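Local coordinates for long form salivary protein D7L1 (Culex quinquefasciatus, PDB 6V4C) that binds and sequesters adenine nucleotides, ATP and ADP most tightly, inhibiting platelet aggregation and hemostasis in the host and so aiding the blood feeding of female mosquitoes, at residues 6-11 against 125-130; 144-149 against 263-268; 149-154 against 185-190. All coordinates share one frame; numbering follows the deposited sequence.

Contact 1. Residues 6-11 against 125-130; sequences MDPEEV and IYLLDS. With ADP (adenosine-5'-diphosphate), chain B.
Leu127 lies against Met6 and Pro8, and its side chain carries much of this buried contact. Its CB sits beside the proline ring, 3.6 Å from Pro8 CG and nearly as close to Pro8 CB. Next along, CG is turned anti to the carbonyl carbon (chi1 -40°), and chi2 near 180° sends CD1 on in an extended line. That methyl ends in the turn leading into helix 8-22. Leu127 CD1 is 3.3 Å from Met6 O. It lies 3.5 Å from Pro8 N, with Pro8 CD also in touch. Val132 and Ile136 of helix 130-139 and Gln72 of helix 66-75 pack on the same leucine. Two helix ends meet here. Helix 121-125 closes in a Schellman motif whose C-prime residue is Leu127, at positive phi, whereas helix 8-22 opens with a capping box. In that box Asp7 OD1 accepts from Glu10 N at 2.8 Å, and Glu10 OE1 accepts in return from Asp7 N, each bond close to straight. Beyond the leucine, Val11 points at the backbone just after helix 121-125, at Tyr126 and Leu128. Its CG1, anti to the backbone N, approaches Tyr126 O to 3.3 Å and also touches Leu128 CD2; Val11 CG2 comes almost as near to the Tyr126 carbonyl. The Val11 and Leu128 side chains cross obliquely, and Trp36 touches Leu128 as well. A single water ties the backbones together, donating to Pro8 O (2.8 Å) and to Leu127 O. Glu9, next after Pro8, points away from 125-130, and its CG lies 3.4 Å from ADP N6, while its OE2 forms a salt bridge with Arg192.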
loop_
_atom_site.group_PDB
_atom_site.type_symbol
_atom_site.label_atom_id
_atom_site.label_comp_id
_atom_site.label_asym_id
_atom_site.label_seq_id
_atom_site.Cartn_x
_atom_site.Cartn_y
_atom_site.Cartn_z
ATOM N N MET A 6 2.791 0.516 12.304
ATOM C CA MET A 6 2.469 1.028 10.982
ATOM C C MET A 6 1.595 2.267 11.108
ATOM O O MET A 6 0.689 2.317 11.949
ATOM C CB MET A 6 1.725 -0.032 10.166
ATOM C CG MET A 6 2.315 -1.425 10.283
ATOM S SD MET A 6 1.357 -2.664 9.392
ATOM C CE MET A 6 1.717 -2.215 7.697
ATOM N N ASP A 7 1.871 3.261 10.270
ATOM C CA ASP A 7 1.070 4.476 10.213
ATOM C C ASP A 7 -0.200 4.210 9.404
ATOM O O ASP A 7 -0.344 3.141 8.803
ATOM C CB ASP A 7 1.942 5.642 9.728
ATOM C CG ASP A 7 2.291 5.576 8.243
ATOM O OD1 ASP A 7 1.528 5.011 7.435
ATOM O OD2 ASP A 7 3.352 6.125 7.876
ATOM N N PRO A 8 -1.156 5.149 9.376
ATOM C CA PRO A 8 -2.420 4.855 8.678
ATOM C C PRO A 8 -2.261 4.624 7.184
ATOM O O PRO A 8 -3.063 3.885 6.600
ATOM C CB PRO A 8 -3.295 6.086 8.971
ATOM C CG PRO A 8 -2.652 6.763 10.124
ATOM C CD PRO A 8 -1.186 6.495 9.979
ATOM N N GLU A 9 -1.258 5.239 6.546
ATOM C CA GLU A 9 -1.030 5.008 5.122
ATOM C C GLU A 9 -0.526 3.593 4.867
ATOM O O GLU A 9 -0.955 2.936 3.910
ATOM C CB GLU A 9 -0.041 6.043 4.570
ATOM C CG GLU A 9 0.233 5.937 3.063
ATOM C CD GLU A 9 1.370 4.980 2.719
ATOM O OE1 GLU A 9 2.118 4.569 3.634
ATOM O OE2 GLU A 9 1.516 4.644 1.525
ATOM N N GLU A 10 0.387 3.129 5.686
ATOM C CA GLU A 10 0.857 1.744 5.625
ATOM C C GLU A 10 -0.269 0.742 5.838
ATOM O O GLU A 10 -0.345 -0.102 5.141
ATOM C CB GLU A 10 1.962 1.491 6.591
ATOM C CG GLU A 10 3.130 2.326 6.415
ATOM C CD GLU A 10 4.194 2.143 7.442
ATOM O OE1 GLU A 10 4.065 2.549 8.452
ATOM O OE2 GLU A 10 5.088 1.577 7.158
ATOM N N VAL A 11 -1.156 0.940 6.777
ATOM C CA VAL A 11 -2.232 -0.045 6.951
ATOM C C VAL A 11 -3.180 -0.000 5.801
ATOM O O VAL A 11 -3.500 -0.937 5.364
ATOM C CB VAL A 11 -2.926 0.133 8.283
ATOM C CG1 VAL A 11 -4.029 -0.828 8.434
ATOM C CG2 VAL A 11 -1.984 0.165 9.417
ATOM N N ILE A 125 -7.256 0.900 16.507
ATOM C CA ILE A 125 -5.868 0.610 16.854
ATOM C C ILE A 125 -4.998 0.553 15.603
ATOM O O ILE A 125 -3.850 1.015 15.609
ATOM C CB ILE A 125 -5.779 -0.675 17.697
ATOM C CG1 ILE A 125 -6.370 -0.434 19.088
ATOM C CG2 ILE A 125 -4.339 -1.153 17.802
ATOM C CD1 ILE A 125 -6.207 -1.600 20.041
ATOM N N TYR A 126 -5.530 0.004 14.511
ATOM C CA TYR A 126 -4.793 -0.094 13.258
ATOM C C TYR A 126 -5.079 1.067 12.310
ATOM O O TYR A 126 -4.846 0.951 11.103
ATOM C CB TYR A 126 -5.011 -1.458 12.605
ATOM C CG TYR A 126 -4.255 -2.545 13.336
ATOM C CD1 TYR A 126 -4.758 -3.100 14.506
ATOM C CD2 TYR A 126 -3.020 -2.988 12.880
ATOM C CE1 TYR A 126 -4.062 -4.080 15.189
ATOM C CE2 TYR A 126 -2.316 -3.969 13.555
ATOM C CZ TYR A 126 -2.842 -4.511 14.709
ATOM O OH TYR A 126 -2.148 -5.487 15.388
ATOM N N LEU A 127 -5.582 2.182 12.840
ATOM C CA LEU A 127 -5.606 3.461 12.132
ATOM C C LEU A 127 -6.421 3.407 10.841
ATOM O O LEU A 127 -6.166 4.167 9.904
ATOM C CB LEU A 127 -4.189 3.988 11.881
ATOM C CG LEU A 127 -3.214 3.779 13.044
ATOM C CD1 LEU A 127 -1.836 4.347 12.741
ATOM C CD2 LEU A 127 -3.767 4.360 14.340
ATOM N N LEU A 128 -7.399 2.504 10.775
ATOM C CA LEU A 128 -8.322 2.464 9.650
ATOM C C LEU A 128 -9.610 3.230 9.914
ATOM O O LEU A 128 -10.326 3.562 8.962
ATOM C CB LEU A 128 -8.644 1.016 9.274
ATOM C CG LEU A 128 -7.474 0.216 8.692
ATOM C CD1 LEU A 128 -7.848 -1.245 8.547
ATOM C CD2 LEU A 128 -7.048 0.794 7.348
ATOM N N ASP A 129 -9.917 3.510 11.179
ATOM C CA ASP A 129 -11.051 4.359 11.517
ATOM C C ASP A 129 -10.842 5.748 10.924
ATOM O O ASP A 129 -9.759 6.325 11.043
ATOM C CB ASP A 129 -11.171 4.447 13.035
ATOM C CG ASP A 129 -12.275 5.374 13.479
ATOM O OD1 ASP A 129 -13.435 4.918 13.567
ATOM O OD2 ASP A 129 -11.979 6.558 13.740
ATOM N N SER A 130 -11.892 6.284 10.293
ATOM C CA SER A 130 -11.748 7.518 9.524
ATOM C C SER A 130 -11.287 8.682 10.395
ATOM O O SER A 130 -10.440 9.480 9.975
ATOM C CB SER A 130 -13.059 7.858 8.815
ATOM O OG SER A 130 -14.090 8.107 9.750
HETATM P PB ADP B . -13.699 7.265 4.125
HETATM O O1B ADP B . -13.953 8.493 4.695
HETATM O O2B ADP B . -14.839 6.627 3.586
HETATM O O3B ADP B . -13.041 6.429 4.989
HETATM P PA ADP B . -13.307 7.184 1.245
HETATM O O1A ADP B . -13.853 8.267 0.375
HETATM O O2A ADP B . -14.197 6.084 1.249
HETATM O O3A ADP B . -13.061 7.631 2.702
HETATM O "O5'" ADP B . -11.883 6.651 1.146
HETATM C "C5'" ADP B . -11.353 5.723 2.067
HETATM C "C4'" ADP B . -10.186 4.958 1.486
HETATM O "O4'" ADP B . -8.975 5.655 1.638
HETATM C "C3'" ADP B . -9.778 3.672 2.169
HETATM O "O3'" ADP B . -10.523 2.580 1.740
HETATM C "C2'" ADP B . -8.280 3.529 1.921
HETATM O "O2'" ADP B . -8.044 2.622 0.931
HETATM C "C1'" ADP B . -7.914 4.852 1.333
HETATM N N9 ADP B . -6.742 5.460 1.879
HETATM C C8 ADP B . -6.547 5.720 3.159
HETATM N N7 ADP B . -5.452 6.307 3.408
HETATM C C5 ADP B . -4.855 6.447 2.216
HETATM C C6 ADP B . -3.649 7.004 1.806
HETATM N N6 ADP B . -2.777 7.534 2.592
HETATM N N1 ADP B . -3.353 6.972 0.530
HETATM C C2 ADP B . -4.193 6.422 -0.290
HETATM N N3 ADP B . -5.337 5.899 -0.029
HETATM C C4 ADP B . -5.643 5.930 1.247
HETATM O O HOH W 1 -5.858 4.072 7.058
#

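Contact 2. Residues 144-149 against 263-268. With ADP (adenosine-5'-diphosphate), chain B.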
loop_
_atom_site.group_PDB
_atom_site.type_symbol
_atom_site.label_atom_id
_atom_site.label_comp_id
_atom_site.label_asym_id
_atom_site.label_seq_id
_atom_site.Cartn_x
_atom_site.Cartn_y
_atom_site.Cartn_z
ATOM N N LYS A 144 2.054 10.514 3.680
ATOM C CA LYS A 144 1.226 10.787 2.508
ATOM C C LYS A 144 -0.232 10.510 2.837
ATOM O O LYS A 144 -0.583 9.351 3.107
ATOM C CB LYS A 144 1.656 9.910 1.335
ATOM C CG LYS A 144 0.970 10.279 0.022
ATOM C CD LYS A 144 0.984 9.149 -0.990
ATOM C CE LYS A 144 -0.153 8.169 -0.758
ATOM N NZ LYS A 144 -1.498 8.764 -1.030
ATOM N N PRO A 145 -1.108 11.518 2.840
ATOM C CA PRO A 145 -2.518 11.255 3.153
ATOM C C PRO A 145 -3.272 10.808 1.912
ATOM O O PRO A 145 -2.690 10.773 0.822
ATOM C CB PRO A 145 -3.014 12.619 3.638
ATOM C CG PRO A 145 -2.219 13.591 2.799
ATOM C CD PRO A 145 -0.862 12.947 2.556
ATOM N N LYS A 146 -4.554 10.477 2.036
ATOM C CA LYS A 146 -5.308 10.169 0.833
ATOM C C LYS A 146 -5.640 11.460 0.093
ATOM O O LYS A 146 -5.646 12.549 0.672
ATOM C CB LYS A 146 -6.560 9.348 1.158
ATOM C CG LYS A 146 -7.863 10.120 1.266
ATOM C CD LYS A 146 -9.041 9.159 1.417
ATOM C CE LYS A 146 -10.346 9.891 1.709
ATOM N NZ LYS A 146 -10.337 10.543 3.049
ATOM N N GLY A 147 -5.870 11.336 -1.212
ATOM C CA GLY A 147 -6.204 12.475 -2.041
ATOM C C GLY A 147 -5.043 13.094 -2.793
ATOM O O GLY A 147 -5.275 13.949 -3.657
ATOM N N ILE A 148 -3.809 12.697 -2.493
ATOM C CA ILE A 148 -2.634 13.159 -3.220
ATOM C C ILE A 148 -1.845 11.940 -3.675
ATOM O O ILE A 148 -1.723 10.955 -2.935
ATOM C CB ILE A 148 -1.767 14.117 -2.369
ATOM C CG1 ILE A 148 -0.625 14.704 -3.204
ATOM C CG2 ILE A 148 -1.225 13.412 -1.133
ATOM C CD1 ILE A 148 0.180 15.770 -2.477
ATOM N N SER A 149 -1.328 11.990 -4.899
ATOM C CA SER A 149 -0.585 10.850 -5.417
ATOM C C SER A 149 0.787 10.761 -4.754
ATOM O O SER A 149 1.297 11.727 -4.184
ATOM C CB SER A 149 -0.436 10.924 -6.939
ATOM O OG SER A 149 0.673 11.718 -7.329
ATOM N N SER A 263 -2.770 5.668 -6.498
ATOM C CA SER A 263 -2.142 6.010 -5.226
ATOM C C SER A 263 -2.868 7.120 -4.484
ATOM O O SER A 263 -2.593 7.325 -3.298
ATOM C CB SER A 263 -0.670 6.394 -5.428
ATOM O OG SER A 263 -0.537 7.684 -6.008
ATOM N N GLU A 264 -3.776 7.845 -5.142
ATOM C CA GLU A 264 -4.541 8.866 -4.434
ATOM C C GLU A 264 -5.564 8.245 -3.492
ATOM O O GLU A 264 -5.914 8.848 -2.472
ATOM C CB GLU A 264 -5.215 9.812 -5.430
ATOM C CG GLU A 264 -4.236 10.618 -6.266
ATOM C CD GLU A 264 -4.901 11.775 -6.991
ATOM O OE1 GLU A 264 -6.144 11.872 -6.939
ATOM O OE2 GLU A 264 -4.180 12.589 -7.606
ATOM N N ASN A 265 -6.040 7.043 -3.809
ATOM C CA ASN A 265 -6.979 6.325 -2.950
ATOM C C ASN A 265 -6.798 4.843 -3.242
ATOM O O ASN A 265 -7.205 4.366 -4.305
ATOM C CB ASN A 265 -8.414 6.769 -3.225
ATOM C CG ASN A 265 -9.400 6.203 -2.223
ATOM O OD1 ASN A 265 -9.342 5.025 -1.871
ATOM N ND2 ASN A 265 -10.310 7.047 -1.748
ATOM N N TYR A 266 -6.205 4.116 -2.291
ATOM C CA TYR A 266 -5.790 2.738 -2.542
ATOM C C TYR A 266 -6.958 1.801 -2.834
ATOM O O TYR A 266 -6.736 0.707 -3.361
ATOM C CB TYR A 266 -4.959 2.213 -1.368
ATOM C CG TYR A 266 -3.663 2.961 -1.153
ATOM C CD1 TYR A 266 -2.912 3.418 -2.231
ATOM C CD2 TYR A 266 -3.193 3.218 0.129
ATOM C CE1 TYR A 266 -1.725 4.106 -2.039
ATOM C CE2 TYR A 266 -2.008 3.905 0.332
ATOM C CZ TYR A 266 -1.280 4.347 -0.757
ATOM O OH TYR A 266 -0.101 5.028 -0.563
ATOM N N SER A 267 -8.188 2.199 -2.513
ATOM C CA SER A 267 -9.374 1.399 -2.802
ATOM C C SER A 267 -9.891 1.597 -4.221
ATOM O O SER A 267 -10.989 1.122 -4.530
ATOM C CB SER A 267 -10.491 1.739 -1.809
ATOM O OG SER A 267 -10.025 1.686 -0.474
ATOM N N TYR A 268 -9.116 2.273 -5.073
ATOM C CA TYR A 268 -9.585 2.684 -6.396
ATOM C C TYR A 268 -10.140 1.508 -7.194
ATOM O O TYR A 268 -11.274 1.554 -7.685
ATOM C CB TYR A 268 -8.428 3.354 -7.140
ATOM C CG TYR A 268 -8.793 4.050 -8.433
ATOM C CD1 TYR A 268 -9.285 5.347 -8.431
ATOM C CD2 TYR A 268 -8.612 3.421 -9.659
ATOM C CE1 TYR A 268 -9.607 5.995 -9.613
ATOM C CE2 TYR A 268 -8.928 4.060 -10.846
ATOM C CZ TYR A 268 -9.424 5.346 -10.815
ATOM O OH TYR A 268 -9.743 5.987 -11.992
HETATM P PB ADP B . -13.699 7.265 4.125
HETATM O O1B ADP B . -13.953 8.493 4.695
HETATM O O2B ADP B . -14.839 6.627 3.586
HETATM O O3B ADP B . -13.041 6.429 4.989
HETATM P PA ADP B . -13.307 7.184 1.245
HETATM O O1A ADP B . -13.853 8.267 0.375
HETATM O O2A ADP B . -14.197 6.084 1.249
HETATM O O3A ADP B . -13.061 7.631 2.702
HETATM O "O5'" ADP B . -11.883 6.651 1.146
HETATM C "C5'" ADP B . -11.353 5.723 2.067
HETATM C "C4'" ADP B . -10.186 4.958 1.486
HETATM O "O4'" ADP B . -8.975 5.655 1.638
HETATM C "C3'" ADP B . -9.778 3.672 2.169
HETATM O "O3'" ADP B . -10.523 2.580 1.740
HETATM C "C2'" ADP B . -8.280 3.529 1.921
HETATM O "O2'" ADP B . -8.044 2.622 0.931
HETATM C "C1'" ADP B . -7.914 4.852 1.333
HETATM N N9 ADP B . -6.742 5.460 1.879
HETATM C C8 ADP B . -6.547 5.720 3.159
HETATM N N7 ADP B . -5.452 6.307 3.408
HETATM C C5 ADP B . -4.855 6.447 2.216
HETATM C C6 ADP B . -3.649 7.004 1.806
HETATM N N6 ADP B . -2.777 7.534 2.592
HETATM N N1 ADP B . -3.353 6.972 0.530
HETATM C C2 ADP B . -4.193 6.422 -0.290
HETATM N N3 ADP B . -5.337 5.899 -0.029
HETATM C C4 ADP B . -5.643 5.930 1.247
HETATM O O HOH W 2 -2.187 14.116 -6.710
#
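The adenine end of the ADP pocket is built where the loop bearing Lys144 meets the loop that follows helix 249-263, with Lys144 and Tyr266 reaching toward each other tip to tip. The Lys144 chain bends at chi3 (84°) and chi4, and four acceptors lie within hydrogen-bonding distance of NZ, one more than its protons, so a bond must be shared. They are Ser263 O across the contact at 2.9 Å, Pro145 O and Ile148 O of its own loop, and ADP N1 at 3.0 Å. The Ile148 carbonyl points almost straight at the ammonium, whereas Pro145 O receives it from 40° above the carbonyl plane. Gly147, in a type II turn, joins the backbones: its N donates to Glu264 O (2.8 Å) in the carbonyl plane, on a lone pair.

ADP C2 lies 3.3 Å above the centre of the Tyr266 ring, and Lys146 CB approaches the opposite face of the adenine, 3.5 Å from ADP C5. Tyr266 N donates to ADP N3 at 3.0 Å, and its OH is bonded to Glu9. Asn265 OD1 accepts from Ser267 N, an Asx turn.

The carbonyl oxygens probably stabilise the buried lysine charge. ADP N6 gives a weak bond to Lys144 O while N1 accepts from NZ, so one lysine reads both groups of the adenine edge, consistent with the binding of adenine and its nucleotides.

Contact 3. Residues 149-154 against 185-190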
loop_
_atom_site.group_PDB
_atom_site.type_symbol
_atom_site.label_atom_id
_atom_site.label_comp_id
_atom_site.label_asym_id
_atom_site.label_seq_id
_atom_site.Cartn_x
_atom_site.Cartn_y
_atom_site.Cartn_z
ATOM N N SER A 149 -1.328 11.990 -4.899
ATOM C CA SER A 149 -0.585 10.850 -5.417
ATOM C C SER A 149 0.787 10.761 -4.754
ATOM O O SER A 149 1.297 11.727 -4.184
ATOM C CB SER A 149 -0.436 10.924 -6.939
ATOM O OG SER A 149 0.673 11.718 -7.329
ATOM N N ILE A 150 1.379 9.567 -4.827
ATOM C CA ILE A 150 2.696 9.360 -4.231
ATOM C C ILE A 150 3.750 10.188 -4.958
ATOM O O ILE A 150 4.670 10.734 -4.335
ATOM C CB ILE A 150 3.043 7.858 -4.181
ATOM C CG1 ILE A 150 4.424 7.633 -3.558
ATOM C CG2 ILE A 150 2.987 7.245 -5.575
ATOM C CD1 ILE A 150 4.525 8.047 -2.105
ATOM N N PHE A 151 3.614 10.324 -6.280
ATOM C CA PHE A 151 4.586 11.100 -7.044
ATOM C C PHE A 151 4.479 12.587 -6.732
ATOM O O PHE A 151 5.498 13.276 -6.613
ATOM C CB PHE A 151 4.415 10.841 -8.543
ATOM C CG PHE A 151 4.640 9.410 -8.931
ATOM C CD1 PHE A 151 5.921 8.922 -9.107
ATOM C CD2 PHE A 151 3.571 8.549 -9.099
ATOM C CE1 PHE A 151 6.133 7.600 -9.453
ATOM C CE2 PHE A 151 3.777 7.224 -9.448
ATOM C CZ PHE A 151 5.058 6.752 -9.623
ATOM N N ARG A 152 3.254 13.099 -6.599
ATOM C CA ARG A 152 3.077 14.503 -6.243
ATOM C C ARG A 152 3.516 14.757 -4.807
ATOM O O ARG A 152 4.155 15.775 -4.516
ATOM C CB ARG A 152 1.618 14.908 -6.458
ATOM C CG ARG A 152 1.279 16.332 -6.038
ATOM C CD ARG A 152 2.089 17.357 -6.810
ATOM N NE ARG A 152 1.743 18.719 -6.405
ATOM C CZ ARG A 152 2.442 19.800 -6.736
ATOM N NH1 ARG A 152 3.534 19.686 -7.479
ATOM N NH2 ARG A 152 2.051 20.996 -6.317
ATOM N N PHE A 153 3.197 13.829 -3.901
ATOM C CA PHE A 153 3.634 13.964 -2.517
ATOM C C PHE A 153 5.155 14.014 -2.422
ATOM O O PHE A 153 5.712 14.831 -1.678
ATOM C CB PHE A 153 3.072 12.817 -1.679
ATOM C CG PHE A 153 3.444 12.897 -0.230
ATOM C CD1 PHE A 153 2.773 13.762 0.621
ATOM C CD2 PHE A 153 4.465 12.114 0.283
ATOM C CE1 PHE A 153 3.116 13.843 1.958
ATOM C CE2 PHE A 153 4.809 12.190 1.617
ATOM C CZ PHE A 153 4.135 13.057 2.454
ATOM N N CYS A 154 5.846 13.154 -3.178
ATOM C CA CYS A 154 7.308 13.178 -3.187
ATOM C C CYS A 154 7.841 14.380 -3.962
ATOM O O CYS A 154 8.846 14.982 -3.568
ATOM C CB CYS A 154 7.858 11.887 -3.795
ATOM S SG CYS A 154 7.573 10.380 -2.830
ATOM N N ASN A 185 14.003 7.667 -4.971
ATOM C CA ASN A 185 14.019 6.903 -3.728
ATOM C C ASN A 185 12.680 7.013 -3.006
ATOM O O ASN A 185 12.146 6.015 -2.506
ATOM C CB ASN A 185 15.162 7.380 -2.829
ATOM C CG ASN A 185 15.189 6.663 -1.491
ATOM O OD1 ASN A 185 15.541 5.484 -1.413
ATOM N ND2 ASN A 185 14.826 7.373 -0.430
ATOM N N CYS A 186 12.118 8.221 -2.959
ATOM C CA CYS A 186 10.833 8.424 -2.300
ATOM C C CYS A 186 9.717 7.672 -3.016
ATOM O O CYS A 186 8.883 7.026 -2.370
ATOM C CB CYS A 186 10.536 9.925 -2.237
ATOM S SG CYS A 186 9.010 10.424 -1.387
ATOM N N THR A 187 9.691 7.725 -4.351
ATOM C CA THR A 187 8.574 7.140 -5.086
ATOM C C THR A 187 8.692 5.622 -5.197
ATOM O O THR A 187 7.686 4.912 -5.093
ATOM C CB THR A 187 8.437 7.790 -6.468
ATOM O OG1 THR A 187 9.645 7.606 -7.214
ATOM C CG2 THR A 187 8.160 9.286 -6.330
ATOM N N THR A 188 9.906 5.109 -5.417
ATOM C CA THR A 188 10.097 3.661 -5.469
ATOM C C THR A 188 9.739 3.014 -4.135
ATOM O O THR A 188 9.138 1.933 -4.099
ATOM C CB THR A 188 11.543 3.338 -5.865
ATOM O OG1 THR A 188 11.863 4.011 -7.089
ATOM C CG2 THR A 188 11.730 1.849 -6.066
ATOM N N ARG A 189 10.089 3.666 -3.024
ATOM C CA ARG A 189 9.673 3.162 -1.718
ATOM C C ARG A 189 8.175 3.355 -1.502
ATOM O O ARG A 189 7.508 2.484 -0.931
ATOM C CB ARG A 189 10.480 3.831 -0.603
ATOM C CG ARG A 189 11.953 3.424 -0.573
ATOM C CD ARG A 189 12.734 4.213 0.470
ATOM N NE ARG A 189 14.101 3.716 0.626
ATOM C CZ ARG A 189 14.469 2.794 1.511
ATOM N NH1 ARG A 189 13.573 2.261 2.332
ATOM N NH2 ARG A 189 15.734 2.403 1.580
ATOM N N GLY A 190 7.629 4.485 -1.958
ATOM C CA GLY A 190 6.201 4.720 -1.806
ATOM C C GLY A 190 5.355 3.743 -2.601
ATOM O O GLY A 190 4.275 3.341 -2.160
#
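Cys186 is joined to Cys154 by a disulfide that links helix 179-190 to helix 150-158 within the second PBP/GOBP-family region, an all-helical fold held by such bridges. The two short helical segments run roughly antiparallel, at 147°, with their axes 9.1 Å apart. In Cys186 the sulfur is anti to the backbone N (chi1 -177°), whereas in Cys154 it is anti to the carbonyl carbon; from these positions the two SG atoms meet at 2.0 Å, with a chi3 of -77°. One residue on, Thr187 places its methyl between two partners: CG2 is 3.6 Å from Phe151 CD1 and equally close to Cys154 CB. The Phe151 and Thr187 side chains cross at about a right angle. Thr187 OG1 turns back to its own helix and bonds to His183 O, while Leu256 and Glu260 of helix 249-263 touch the Phe151 side chain. The helix then comes round to Gly190, whose bare CA admits the isoleucine of the opposite helix: Ile150 CG1 lies 3.8 Å and Ile150 CD1 3.7 Å from Gly190 CA.

In the fold
ADP ties contacts 1 and 2 together: both touch it, their centres are 13 Å apart, and Glu9 OE2 of 6-11 lies 2.7 Å from Tyr266 OH of 263-268, which places the start of helix 8-22 beside the adenine pocket. Contact 3 is nested within the loop closed by contact 2 and shares Ser149 with it. Their centres are 11 Å apart; Ile150 N lies 2.9 Å from Ser263 OG, a probable hydrogen bond given by the amide, and Lys144 CD packs 3.7 Å from Ile150 CA. Helix 150-158, tied to helix 179-190 by the disulfide, packs against Lys144, which bonds to the adenine. Contacts 1 and 3 do not touch, their nearest atoms being about 5 Å apart.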